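Local coordinates for protein ribonucleoside triphosphate reductase (Lactobacillus leichmannii, PDB 1L1L) that catalyses the adenosylcobalamin-dependent reduction of ribonucleoside triphosphates to deoxyribonucleoside triphosphates, as an allosterically regulated monomeric class II ribonucleotide reductase, at residues P176-A181 and D236-Q241; V354-A359 and P376-L381; T491-D496 and K506-D511; I572-F577 and L685-K690. All coordinates share one frame; numbering follows the deposited sequence.

Interaction 1. Residues P176-A181 and D236-Q241; sequences PRVDFA and DLHFAQ
A type I beta turn from Asp236 to Phe239 brings His238, Phe239 and Ala240 against the irregular segment 176-181, and two hydrogen bonds of opposite sense fasten loop to loop. The backbone N of Phe180 gives its proton to His238 O over 3.1 Å, approaching from above the carbonyl plane, 45° out of it. In return the Asp179 carboxylate accepts from the chain: its OD1 is met on the anti side by Ala240 N at 3.1 Å. The side chain reaches this N-H because CG lies beside its own backbone N, opposite the carbonyl carbon (chi1 -75°). Asp179 CB meanwhile covers one face of the Phe180 ring, while Leu237 O sits at the edge of that ring, 3.5 Å from CD2. Farther round, Phe180 CZ rests 3.9 Å from Ala240 CB.

Apolar contact continues at Pro176: the side chains of Pro176 and Phe239 cross at about a right angle, Pro176 CG 3.3 Å from Phe239 CD2. Val178 and His238 lie side by side, with Val178 CG1 at the imidazole edge, 4.0 Å from CD2. The imidazole is fixed at both nitrogens, ND1 to Leu234 O and NE2 to Asn289 OD1. Thus the loop following helix 169-172 is joined to the loop that leaves helix 224-236 for strand 249-253, with helix 275-289 packed against His238 through Leu288.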
loop_
_atom_site.group_PDB
_atom_site.type_symbol
_atom_site.label_atom_id
_atom_site.label_comp_id
_atom_site.label_asym_id
_atom_site.label_seq_id
_atom_site.Cartn_x
_atom_site.Cartn_y
_atom_site.Cartn_z
ATOM N N PRO A 176 4.266 -28.030 -10.900
ATOM C CA PRO A 176 4.079 -29.459 -11.187
ATOM C C PRO A 176 2.666 -29.988 -10.970
ATOM O O PRO A 176 1.826 -29.329 -10.359
ATOM C CB PRO A 176 5.091 -30.130 -10.263
ATOM C CG PRO A 176 5.132 -29.194 -9.089
ATOM C CD PRO A 176 5.185 -27.844 -9.763
ATOM N N ARG A 177 2.403 -31.190 -11.476
ATOM C CA ARG A 177 1.089 -31.788 -11.315
ATOM C C ARG A 177 0.811 -32.063 -9.841
ATOM O O ARG A 177 1.709 -32.434 -9.097
ATOM C CB ARG A 177 0.999 -33.095 -12.111
ATOM C CG ARG A 177 2.214 -34.001 -11.959
ATOM C CD ARG A 177 1.963 -35.384 -12.568
ATOM N NE ARG A 177 3.187 -36.185 -12.650
ATOM C CZ ARG A 177 3.229 -37.468 -13.008
ATOM N NH1 ARG A 177 2.110 -38.115 -13.314
ATOM N NH2 ARG A 177 4.395 -38.106 -13.073
ATOM N N VAL A 178 -0.436 -31.872 -9.423
ATOM C CA VAL A 178 -0.813 -32.136 -8.040
ATOM C C VAL A 178 -0.789 -33.657 -7.865
ATOM O O VAL A 178 -1.757 -34.343 -8.195
ATOM C CB VAL A 178 -2.236 -31.605 -7.727
ATOM C CG1 VAL A 178 -2.576 -31.852 -6.265
ATOM C CG2 VAL A 178 -2.327 -30.112 -8.048
ATOM N N ASP A 179 0.325 -34.168 -7.344
ATOM C CA ASP A 179 0.523 -35.602 -7.136
ATOM C C ASP A 179 -0.337 -36.325 -6.104
ATOM O O ASP A 179 -0.715 -37.477 -6.331
ATOM C CB ASP A 179 1.993 -35.871 -6.812
ATOM C CG ASP A 179 2.880 -35.783 -8.029
ATOM O OD1 ASP A 179 4.114 -35.702 -7.860
ATOM O OD2 ASP A 179 2.347 -35.808 -9.160
ATOM N N PHE A 180 -0.640 -35.681 -4.976
ATOM C CA PHE A 180 -1.433 -36.340 -3.938
ATOM C C PHE A 180 -2.549 -35.506 -3.335
ATOM O O PHE A 180 -2.354 -34.335 -3.005
ATOM C CB PHE A 180 -0.527 -36.793 -2.785
ATOM C CG PHE A 180 0.782 -37.372 -3.226
ATOM C CD1 PHE A 180 0.827 -38.536 -3.988
ATOM C CD2 PHE A 180 1.973 -36.749 -2.884
ATOM C CE1 PHE A 180 2.043 -39.067 -4.405
ATOM C CE2 PHE A 180 3.197 -37.270 -3.294
ATOM C CZ PHE A 180 3.232 -38.434 -4.059
ATOM N N ALA A 181 -3.720 -36.113 -3.185
ATOM C CA ALA A 181 -4.846 -35.435 -2.560
ATOM C C ALA A 181 -4.614 -35.693 -1.080
ATOM O O ALA A 181 -4.611 -36.842 -0.644
ATOM C CB ALA A 181 -6.153 -36.052 -2.995
ATOM N N ASP A 236 3.129 -28.234 0.210
ATOM C CA ASP A 236 4.206 -29.103 -0.249
ATOM C C ASP A 236 3.910 -30.614 -0.205
ATOM O O ASP A 236 4.586 -31.395 -0.886
ATOM C CB ASP A 236 5.506 -28.808 0.522
ATOM C CG ASP A 236 6.114 -27.442 0.177
ATOM O OD1 ASP A 236 6.035 -27.022 -0.993
ATOM O OD2 ASP A 236 6.696 -26.795 1.075
ATOM N N LEU A 237 2.913 -31.025 0.578
ATOM C CA LEU A 237 2.564 -32.444 0.678
ATOM C C LEU A 237 1.743 -32.918 -0.515
ATOM O O LEU A 237 1.409 -34.101 -0.621
ATOM C CB LEU A 237 1.778 -32.728 1.958
ATOM C CG LEU A 237 2.548 -32.735 3.280
ATOM C CD1 LEU A 237 1.589 -33.100 4.403
ATOM C CD2 LEU A 237 3.702 -33.732 3.210
ATOM N N HIS A 238 1.399 -31.994 -1.404
ATOM C CA HIS A 238 0.619 -32.346 -2.577
ATOM C C HIS A 238 1.537 -32.676 -3.750
ATOM O O HIS A 238 1.064 -33.106 -4.800
ATOM C CB HIS A 238 -0.312 -31.190 -2.975
ATOM C CG HIS A 238 -1.526 -31.051 -2.109
ATOM N ND1 HIS A 238 -1.476 -30.556 -0.824
ATOM C CD2 HIS A 238 -2.827 -31.337 -2.349
ATOM C CE1 HIS A 238 -2.693 -30.541 -0.311
ATOM N NE2 HIS A 238 -3.532 -31.012 -1.216
ATOM N N PHE A 239 2.842 -32.484 -3.564
ATOM C CA PHE A 239 3.812 -32.717 -4.630
ATOM C C PHE A 239 4.940 -33.680 -4.262
ATOM O O PHE A 239 5.651 -33.492 -3.272
ATOM C CB PHE A 239 4.396 -31.374 -5.093
ATOM C CG PHE A 239 3.344 -30.340 -5.415
ATOM C CD1 PHE A 239 2.681 -29.655 -4.396
ATOM C CD2 PHE A 239 2.976 -30.088 -6.736
ATOM C CE1 PHE A 239 1.668 -28.739 -4.686
ATOM C CE2 PHE A 239 1.964 -29.177 -7.038
ATOM C CZ PHE A 239 1.308 -28.501 -6.013
ATOM N N ALA A 240 5.104 -34.711 -5.084
ATOM C CA ALA A 240 6.124 -35.729 -4.857
ATOM C C ALA A 240 7.524 -35.180 -4.594
ATOM O O ALA A 240 8.259 -35.723 -3.774
ATOM C CB ALA A 240 6.161 -36.692 -6.041
ATOM N N GLN A 241 7.889 -34.110 -5.290
ATOM C CA GLN A 241 9.211 -33.502 -5.141
ATOM C C GLN A 241 9.539 -33.136 -3.695
ATOM O O GLN A 241 10.707 -33.130 -3.295
ATOM C CB GLN A 241 9.300 -32.245 -6.004
ATOM C CG GLN A 241 8.389 -31.120 -5.531
ATOM C CD GLN A 241 8.411 -29.925 -6.460
ATOM O OE1 GLN A 241 7.921 -29.996 -7.586
ATOM N NE2 GLN A 241 8.987 -28.819 -5.996
#

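Interaction 2. Residues V354-A359 and P376-L381; sequences VAVDSA and PGIVNL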
loop_
_atom_site.group_PDB
_atom_site.type_symbol
_atom_site.label_atom_id
_atom_site.label_comp_id
_atom_site.label_asym_id
_atom_site.label_seq_id
_atom_site.Cartn_x
_atom_site.Cartn_y
_atom_site.Cartn_z
ATOM N N VAL A 354 -3.992 -7.535 -16.063
ATOM C CA VAL A 354 -3.325 -8.365 -17.050
ATOM C C VAL A 354 -2.070 -7.680 -17.581
ATOM O O VAL A 354 -1.993 -6.450 -17.653
ATOM C CB VAL A 354 -4.267 -8.706 -18.233
ATOM C CG1 VAL A 354 -5.436 -9.550 -17.734
ATOM C CG2 VAL A 354 -4.783 -7.426 -18.878
ATOM N N ALA A 355 -1.079 -8.494 -17.925
ATOM C CA ALA A 355 0.175 -8.004 -18.459
ATOM C C ALA A 355 0.050 -7.801 -19.958
ATOM O O ALA A 355 -0.491 -8.659 -20.665
ATOM C CB ALA A 355 1.283 -8.997 -18.171
ATOM N N VAL A 356 0.530 -6.663 -20.445
ATOM C CA VAL A 356 0.491 -6.380 -21.873
ATOM C C VAL A 356 1.815 -5.765 -22.296
ATOM O O VAL A 356 2.720 -5.602 -21.482
ATOM C CB VAL A 356 -0.633 -5.378 -22.244
ATOM C CG1 VAL A 356 -1.972 -5.902 -21.805
ATOM C CG2 VAL A 356 -0.352 -4.010 -21.609
ATOM N N ASP A 357 1.932 -5.460 -23.583
ATOM C CA ASP A 357 3.112 -4.800 -24.122
ATOM C C ASP A 357 2.567 -3.772 -25.104
ATOM O O ASP A 357 1.371 -3.786 -25.403
ATOM C CB ASP A 357 4.053 -5.781 -24.830
ATOM C CG ASP A 357 3.372 -6.553 -25.935
ATOM O OD1 ASP A 357 2.586 -5.951 -26.691
ATOM O OD2 ASP A 357 3.639 -7.766 -26.055
ATOM N N SER A 358 3.427 -2.889 -25.602
ATOM C CA SER A 358 2.994 -1.841 -26.525
ATOM C C SER A 358 2.430 -2.379 -27.831
ATOM O O SER A 358 1.635 -1.712 -28.486
ATOM C CB SER A 358 4.155 -0.881 -26.810
ATOM O OG SER A 358 4.586 -0.264 -25.606
ATOM N N ALA A 359 2.837 -3.587 -28.200
ATOM C CA ALA A 359 2.360 -4.216 -29.427
ATOM C C ALA A 359 0.916 -4.689 -29.270
ATOM O O ALA A 359 0.199 -4.870 -30.257
ATOM C CB ALA A 359 3.255 -5.389 -29.785
ATOM N N PRO A 376 -10.457 -5.739 -15.810
ATOM C CA PRO A 376 -9.162 -5.751 -15.122
ATOM C C PRO A 376 -8.336 -4.480 -15.299
ATOM O O PRO A 376 -8.668 -3.599 -16.097
ATOM C CB PRO A 376 -8.463 -6.940 -15.753
ATOM C CG PRO A 376 -8.914 -6.822 -17.194
ATOM C CD PRO A 376 -10.401 -6.544 -17.045
ATOM N N GLY A 377 -7.250 -4.409 -14.531
ATOM C CA GLY A 377 -6.341 -3.297 -14.641
ATOM C C GLY A 377 -5.296 -3.764 -15.630
ATOM O O GLY A 377 -5.301 -4.929 -16.043
ATOM N N ILE A 378 -4.382 -2.879 -15.998
ATOM C CA ILE A 378 -3.354 -3.224 -16.950
ATOM C C ILE A 378 -1.953 -2.870 -16.471
ATOM O O ILE A 378 -1.752 -1.855 -15.810
ATOM C CB ILE A 378 -3.603 -2.504 -18.284
ATOM C CG1 ILE A 378 -4.946 -2.943 -18.870
ATOM C CG2 ILE A 378 -2.480 -2.788 -19.236
ATOM C CD1 ILE A 378 -5.326 -2.167 -20.107
ATOM N N VAL A 379 -0.991 -3.720 -16.809
ATOM C CA VAL A 379 0.398 -3.480 -16.464
ATOM C C VAL A 379 1.245 -3.755 -17.698
ATOM O O VAL A 379 1.265 -4.881 -18.205
ATOM C CB VAL A 379 0.862 -4.385 -15.314
ATOM C CG1 VAL A 379 2.339 -4.170 -15.051
ATOM C CG2 VAL A 379 0.049 -4.088 -14.072
ATOM N N ASN A 380 1.929 -2.729 -18.192
ATOM C CA ASN A 380 2.780 -2.886 -19.364
ATOM C C ASN A 380 4.202 -3.198 -18.903
ATOM O O ASN A 380 4.983 -2.284 -18.593
ATOM C CB ASN A 380 2.770 -1.612 -20.215
ATOM C CG ASN A 380 3.435 -1.814 -21.564
ATOM O OD1 ASN A 380 4.487 -2.437 -21.658
ATOM N ND2 ASN A 380 2.827 -1.279 -22.614
ATOM N N LEU A 381 4.527 -4.488 -18.845
ATOM C CA LEU A 381 5.847 -4.939 -18.407
ATOM C C LEU A 381 6.943 -4.504 -19.380
ATOM O O LEU A 381 8.087 -4.254 -18.985
ATOM C CB LEU A 381 5.842 -6.468 -18.249
ATOM C CG LEU A 381 4.942 -7.000 -17.123
ATOM C CD1 LEU A 381 4.863 -8.522 -17.173
ATOM C CD2 LEU A 381 5.502 -6.536 -15.781
#
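Val354 N donates to Gly377 O over 2.9 Å, the shortest of the bonds that zip the parallel strands 350-356 and 377-380 together. The pattern then alternates as parallel pairing demands: Val379 N reaches Val354 O, and Val356 N reaches Val379 O, each at 3.0 Å. Val379 O takes a second, softer contact from Ala355 CA at 3.3 Å. A weak bond from Leu381 N to Val356 O, 3.4 Å, ends the series where the second strand runs into its helix.

On the face carrying Val354, Val356, Ile378 and Asn380, the branched side chains of Val356 and Ile378 cross at about a right angle. In Val356 a chi1 of -58° puts CG1 anti to the carbonyl carbon and leaves CG2 between N and C; this CG2 and Ile378 CG2 press together at 3.4 Å, tighter than ordinary van der Waals contact. Tyr363 and Ile366 of helix 363-373 cover this same patch. On the other face Ala355 CB meets Leu381 CD1 at 3.7 Å. Asn380, its CG anti to the backbone N (chi1 -170°), lies along Val356 O and Asp357, and its OD1 accepts from Leu383 N as the N-cap of helix 381-386. Strand, covering helix and neighbouring parallel strand form a beta-alpha-beta crossover, a unit of the kind from which the parallel parts of the ten-stranded alpha-beta barrel are built.

Interaction 3. Residues T491-D496 and K506-D511; sequences TGFKDD and KVPVYD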
loop_
_atom_site.group_PDB
_atom_site.type_symbol
_atom_site.label_atom_id
_atom_site.label_comp_id
_atom_site.label_asym_id
_atom_site.label_seq_id
_atom_site.Cartn_x
_atom_site.Cartn_y
_atom_site.Cartn_z
ATOM N N THR A 491 -3.663 22.208 -20.776
ATOM C CA THR A 491 -4.297 23.456 -21.196
ATOM C C THR A 491 -5.263 23.299 -22.367
ATOM O O THR A 491 -6.058 24.201 -22.656
ATOM C CB THR A 491 -3.228 24.500 -21.567
ATOM O OG1 THR A 491 -2.414 24.004 -22.641
ATOM C CG2 THR A 491 -2.345 24.785 -20.368
ATOM N N GLY A 492 -5.196 22.154 -23.037
ATOM C CA GLY A 492 -6.079 21.896 -24.164
ATOM C C GLY A 492 -5.608 20.735 -25.024
ATOM O O GLY A 492 -4.655 20.033 -24.675
ATOM N N PHE A 493 -6.279 20.528 -26.153
ATOM C CA PHE A 493 -5.919 19.447 -27.061
ATOM C C PHE A 493 -5.782 19.927 -28.502
ATOM O O PHE A 493 -6.542 20.785 -28.959
ATOM C CB PHE A 493 -6.970 18.327 -27.015
ATOM C CG PHE A 493 -7.047 17.610 -25.694
ATOM C CD1 PHE A 493 -7.657 18.205 -24.595
ATOM C CD2 PHE A 493 -6.504 16.335 -25.548
ATOM C CE1 PHE A 493 -7.726 17.544 -23.372
ATOM C CE2 PHE A 493 -6.569 15.664 -24.327
ATOM C CZ PHE A 493 -7.179 16.266 -23.240
ATOM N N LYS A 494 -4.812 19.366 -29.217
ATOM C CA LYS A 494 -4.598 19.711 -30.621
ATOM C C LYS A 494 -4.742 18.437 -31.456
ATOM O O LYS A 494 -4.562 17.334 -30.940
ATOM C CB LYS A 494 -3.203 20.319 -30.823
ATOM C CG LYS A 494 -2.052 19.344 -30.684
ATOM C CD LYS A 494 -0.724 20.013 -31.020
ATOM C CE LYS A 494 0.441 19.029 -30.909
ATOM N NZ LYS A 494 1.769 19.682 -31.148
ATOM N N ASP A 495 -5.079 18.584 -32.735
ATOM C CA ASP A 495 -5.241 17.429 -33.621
ATOM C C ASP A 495 -3.902 16.753 -33.890
ATOM O O ASP A 495 -2.845 17.373 -33.763
ATOM C CB ASP A 495 -5.867 17.849 -34.960
ATOM C CG ASP A 495 -7.366 18.072 -34.865
ATOM O OD1 ASP A 495 -7.965 18.537 -35.864
ATOM O OD2 ASP A 495 -7.951 17.775 -33.801
ATOM N N ASP A 496 -3.959 15.477 -34.266
ATOM C CA ASP A 496 -2.758 14.707 -34.565
ATOM C C ASP A 496 -3.153 13.301 -34.988
ATOM O O ASP A 496 -4.338 12.989 -35.083
ATOM C CB ASP A 496 -1.848 14.649 -33.341
ATOM C CG ASP A 496 -0.404 14.379 -33.706
ATOM O OD1 ASP A 496 0.456 14.441 -32.801
ATOM O OD2 ASP A 496 -0.127 14.106 -34.893
ATOM N N LYS A 506 -6.827 13.135 -30.571
ATOM C CA LYS A 506 -6.676 14.394 -29.860
ATOM C C LYS A 506 -5.528 14.241 -28.876
ATOM O O LYS A 506 -5.596 13.431 -27.958
ATOM C CB LYS A 506 -7.960 14.732 -29.107
ATOM C CG LYS A 506 -9.137 15.083 -30.001
ATOM C CD LYS A 506 -8.895 16.413 -30.685
ATOM C CE LYS A 506 -10.143 16.917 -31.382
ATOM N NZ LYS A 506 -9.977 18.354 -31.747
ATOM N N VAL A 507 -4.466 15.007 -29.076
ATOM C CA VAL A 507 -3.325 14.950 -28.177
ATOM C C VAL A 507 -3.394 16.158 -27.246
ATOM O O VAL A 507 -3.866 17.231 -27.632
ATOM C CB VAL A 507 -1.995 14.961 -28.958
ATOM C CG1 VAL A 507 -0.821 15.067 -27.998
ATOM C CG2 VAL A 507 -1.879 13.689 -29.779
ATOM N N PRO A 508 -2.934 15.991 -25.998
ATOM C CA PRO A 508 -2.958 17.078 -25.020
ATOM C C PRO A 508 -1.841 18.097 -25.193
ATOM O O PRO A 508 -0.763 17.777 -25.690
ATOM C CB PRO A 508 -2.834 16.333 -23.698
ATOM C CG PRO A 508 -1.893 15.211 -24.062
ATOM C CD PRO A 508 -2.496 14.729 -25.366
ATOM N N VAL A 509 -2.116 19.331 -24.782
ATOM C CA VAL A 509 -1.123 20.400 -24.823
ATOM C C VAL A 509 -0.825 20.682 -23.357
ATOM O O VAL A 509 -1.714 21.067 -22.592
ATOM C CB VAL A 509 -1.674 21.679 -25.487
ATOM C CG1 VAL A 509 -0.576 22.731 -25.580
ATOM C CG2 VAL A 509 -2.210 21.356 -26.863
ATOM N N TYR A 510 0.423 20.467 -22.962
ATOM C CA TYR A 510 0.827 20.675 -21.583
ATOM C C TYR A 510 1.405 22.053 -21.349
ATOM O O TYR A 510 2.040 22.637 -22.233
ATOM C CB TYR A 510 1.882 19.652 -21.176
ATOM C CG TYR A 510 1.424 18.223 -21.237
ATOM C CD1 TYR A 510 0.318 17.791 -20.502
ATOM C CD2 TYR A 510 2.113 17.290 -22.016
ATOM C CE1 TYR A 510 -0.089 16.451 -20.541
ATOM C CE2 TYR A 510 1.719 15.963 -22.063
ATOM C CZ TYR A 510 0.621 15.547 -21.323
ATOM O OH TYR A 510 0.252 14.225 -21.358
ATOM N N ASP A 511 1.197 22.555 -20.137
ATOM C CA ASP A 511 1.717 23.847 -19.753
ATOM C C ASP A 511 3.214 23.604 -19.569
ATOM O O ASP A 511 3.630 22.970 -18.604
ATOM C CB ASP A 511 1.076 24.297 -18.441
ATOM C CG ASP A 511 1.297 25.763 -18.165
ATOM O OD1 ASP A 511 2.475 26.177 -18.060
ATOM O OD2 ASP A 511 0.291 26.498 -18.058
HETATM O O HOH W 1 0.344 25.552 -22.801
HETATM O O HOH W 2 -9.198 20.491 -29.613
#
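Phe493 packs closely on Pro508, its CE2 3.8 Å from Pro508 CB, while Asp495 and Lys506 farther along the same face form a pair in reach of water. The ring of Phe493 is tucked over the opposite strand, with Lys506 O at its edge, because CG stands beside the backbone N and opposite the carbonyl carbon (chi1 -66°). Beneath it the chains close to 4.3 Å between the CA atoms of Phe493 and Pro508, a non-hydrogen-bonded pair. Next to it, Lys494 and Val507 exchange both backbone bonds: Lys494 N to Val507 O at 2.8 Å, and Val507 N to Lys494 O at 3.0 Å.

This is a two-stranded antiparallel beta hairpin, strands 490-497 and 504-510, lying on the surface with Pro508 turned toward Ala633 of helix 628-641. Val507 CG2 lies 3.7 Å from Asp496 CB, and Val509 CG2 comes near the start of the Lys494 side chain. At the hairpin's base Thr491 N donates to Val509 O over 2.9 Å, and Thr491 CG2 comes near Asp511, whose carboxylate is paired with Arg513.

Toward the end of the face that carries Asp495 and Lys506, both exposed, the contact turns polar. Lys506, bent at chi2 (-69°), swings alongside Asp495 so that NZ forms a salt bridge with OD2 at 2.9 Å, approaching nearly along that C-O bond. NZ also donates to a water, and the same water donates to Phe493 O.

Interaction 4. Residues I572-F577 and L685-K690; sequences IQRIRF and LQQAPK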
loop_
_atom_site.group_PDB
_atom_site.type_symbol
_atom_site.label_atom_id
_atom_site.label_comp_id
_atom_site.label_asym_id
_atom_site.label_seq_id
_atom_site.Cartn_x
_atom_site.Cartn_y
_atom_site.Cartn_z
ATOM N N ILE A 572 -18.862 18.969 2.636
ATOM C CA ILE A 572 -19.037 18.614 4.031
ATOM C C ILE A 572 -18.477 17.198 4.020
ATOM O O ILE A 572 -19.055 16.307 3.388
ATOM C CB ILE A 572 -20.512 18.516 4.464
ATOM C CG1 ILE A 572 -21.142 19.905 4.573
ATOM C CG2 ILE A 572 -20.597 17.781 5.799
ATOM C CD1 ILE A 572 -20.455 20.833 5.550
ATOM N N GLN A 573 -17.342 16.982 4.670
ATOM C CA GLN A 573 -16.783 15.641 4.702
ATOM C C GLN A 573 -17.136 14.996 6.022
ATOM O O GLN A 573 -16.943 15.589 7.078
ATOM C CB GLN A 573 -15.270 15.671 4.500
ATOM C CG GLN A 573 -14.886 16.018 3.074
ATOM C CD GLN A 573 -13.590 15.362 2.645
ATOM O OE1 GLN A 573 -13.432 14.148 2.761
ATOM N NE2 GLN A 573 -12.656 16.165 2.138
ATOM N N ARG A 574 -17.687 13.786 5.950
ATOM C CA ARG A 574 -18.089 13.047 7.139
ATOM C C ARG A 574 -17.071 11.990 7.548
ATOM O O ARG A 574 -16.669 11.145 6.740
ATOM C CB ARG A 574 -19.443 12.361 6.911
ATOM C CG ARG A 574 -20.602 13.316 6.740
ATOM C CD ARG A 574 -21.926 12.562 6.639
ATOM N NE ARG A 574 -23.051 13.477 6.744
ATOM C CZ ARG A 574 -23.452 14.279 5.769
ATOM N NH1 ARG A 574 -22.826 14.270 4.603
ATOM N NH2 ARG A 574 -24.467 15.109 5.971
ATOM N N ILE A 575 -16.667 12.036 8.812
ATOM C CA ILE A 575 -15.728 11.078 9.367
ATOM C C ILE A 575 -16.501 10.257 10.385
ATOM O O ILE A 575 -17.172 10.810 11.256
ATOM C CB ILE A 575 -14.560 11.795 10.061
ATOM C CG1 ILE A 575 -13.940 12.796 9.092
ATOM C CG2 ILE A 575 -13.530 10.786 10.528
ATOM C CD1 ILE A 575 -13.544 12.179 7.754
ATOM N N ARG A 576 -16.421 8.935 10.265
ATOM C CA ARG A 576 -17.143 8.046 11.161
ATOM C C ARG A 576 -16.316 7.594 12.355
ATOM O O ARG A 576 -15.149 7.195 12.211
ATOM C CB ARG A 576 -17.663 6.841 10.363
ATOM C CG ARG A 576 -18.369 7.302 9.092
ATOM C CD ARG A 576 -19.392 6.314 8.562
ATOM N NE ARG A 576 -18.829 4.986 8.358
ATOM C CZ ARG A 576 -19.472 4.000 7.738
ATOM N NH1 ARG A 576 -18.894 2.809 7.594
ATOM N NH2 ARG A 576 -20.687 4.211 7.243
ATOM N N PHE A 577 -16.938 7.667 13.532
ATOM C CA PHE A 577 -16.319 7.293 14.796
ATOM C C PHE A 577 -17.186 6.315 15.569
ATOM O O PHE A 577 -18.411 6.380 15.508
ATOM C CB PHE A 577 -16.152 8.514 15.728
ATOM C CG PHE A 577 -15.233 9.577 15.207
ATOM C CD1 PHE A 577 -15.684 10.526 14.298
ATOM C CD2 PHE A 577 -13.902 9.614 15.618
ATOM C CE1 PHE A 577 -14.826 11.501 13.793
ATOM C CE2 PHE A 577 -13.033 10.584 15.122
ATOM C CZ PHE A 577 -13.491 11.528 14.207
ATOM N N LEU A 685 -25.986 9.039 -2.333
ATOM C CA LEU A 685 -25.987 8.501 -0.978
ATOM C C LEU A 685 -26.746 9.460 -0.081
ATOM O O LEU A 685 -26.513 10.665 -0.112
ATOM C CB LEU A 685 -24.560 8.312 -0.463
ATOM C CG LEU A 685 -23.781 7.107 -0.988
ATOM C CD1 LEU A 685 -22.360 7.130 -0.446
ATOM C CD2 LEU A 685 -24.480 5.832 -0.561
ATOM N N GLN A 686 -27.668 8.924 0.708
ATOM C CA GLN A 686 -28.470 9.740 1.606
ATOM C C GLN A 686 -27.611 10.456 2.652
ATOM O O GLN A 686 -27.891 11.599 3.014
ATOM C CB GLN A 686 -29.523 8.867 2.284
ATOM C CG GLN A 686 -30.445 9.603 3.234
ATOM C CD GLN A 686 -31.813 8.932 3.343
ATOM O OE1 GLN A 686 -31.910 7.710 3.369
ATOM N NE2 GLN A 686 -32.868 9.735 3.420
ATOM N N GLN A 687 -26.575 9.781 3.134
ATOM C CA GLN A 687 -25.664 10.365 4.120
ATOM C C GLN A 687 -24.252 10.260 3.538
ATOM O O GLN A 687 -23.415 9.497 4.020
ATOM C CB GLN A 687 -25.762 9.596 5.444
ATOM C CG GLN A 687 -25.128 10.303 6.637
ATOM C CD GLN A 687 -25.265 9.510 7.925
ATOM O OE1 GLN A 687 -24.651 8.456 8.094
ATOM N NE2 GLN A 687 -26.081 10.011 8.842
ATOM N N ALA A 688 -24.002 11.046 2.496
ATOM C CA ALA A 688 -22.726 11.043 1.782
ATOM C C ALA A 688 -21.476 11.359 2.592
ATOM O O ALA A 688 -21.458 12.308 3.376
ATOM C CB ALA A 688 -22.809 12.008 0.600
ATOM N N PRO A 689 -20.405 10.568 2.401
ATOM C CA PRO A 689 -19.148 10.794 3.116
ATOM C C PRO A 689 -18.556 12.127 2.644
ATOM O O PRO A 689 -17.770 12.755 3.348
ATOM C CB PRO A 689 -18.292 9.594 2.711
ATOM C CG PRO A 689 -18.802 9.256 1.351
ATOM C CD PRO A 689 -20.304 9.381 1.534
ATOM N N LYS A 690 -18.945 12.534 1.437
ATOM C CA LYS A 690 -18.514 13.800 0.853
ATOM C C LYS A 690 -19.708 14.454 0.171
ATOM O O LYS A 690 -20.131 14.043 -0.911
ATOM C CB LYS A 690 -17.382 13.588 -0.157
ATOM C CG LYS A 690 -16.070 13.151 0.469
ATOM C CD LYS A 690 -14.950 13.123 -0.563
ATOM C CE LYS A 690 -13.703 12.426 -0.026
ATOM N NZ LYS A 690 -12.615 12.355 -1.061
HETATM O O HOH W 3 -14.793 11.986 3.693
#
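Arg574 and Gln687 cross at a slant, and it is the CG methylene of Gln687 that makes the contact, 3.8 Å from Arg574 NE and oblique to the guanidinium. The contact lies in a four-stranded antiparallel sheet, where strand 570-578 takes the short edge strand 690-692 at one side, and Gln573 faces Lys690 as a non-hydrogen-bonded pair. Arg574 runs extended from CG to NE across the loop that leads into that edge strand. Its NH1 meets Ala688 O at 2.7 Å; the donor lies in the carbonyl plane, whereas the oxygen sits 20° out of the guanidinium plane. One face of the guanidinium is approached by Ile572 CG2. The remaining nitrogens have acidic partners, NE with Glu595 and NH2 with Glu691, so the group is held from several sides and its positive charge is probably well balanced. Gln687 is fixed too, its amide bonded to the backbone of Ala596 and Ile598.

Gln573 and Lys690 are oriented quite differently: they lie side by side, pointing the same way. The lysine is stretched out beyond CG, while the glutamine bends at chi2 (-149°), and its OE1 comes to 3.3 Å from Lys690 CE. Between these two pairs the backbone does the holding. Arg574 N donates to Pro689 O over 2.8 Å. A water bridges the same Pro689 O to Gln573 OE1, donating to both and lying 2.7 Å from OE1.

Set side by side, the four contacts illustrate how chemistry follows position in a fold. Interaction 2 is the buried one, relying on regular backbone bonds between neighbouring parallel strands and on branched aliphatic packing under a helix. Interaction 3 also pairs strands, but antiparallel and at the surface, where a salt bridge and waters join in. Interactions 1 and 4 are partly buried and bring together segments far apart in sequence: interaction 1 is loop against loop, using a carboxylate and aromatic rings, interaction 4 a strand against a loop, centred on an arginine. No two contacts touch; the centres of interactions 2 and 3 are about 25 Å apart, those of 1 and 3 about 57 Å.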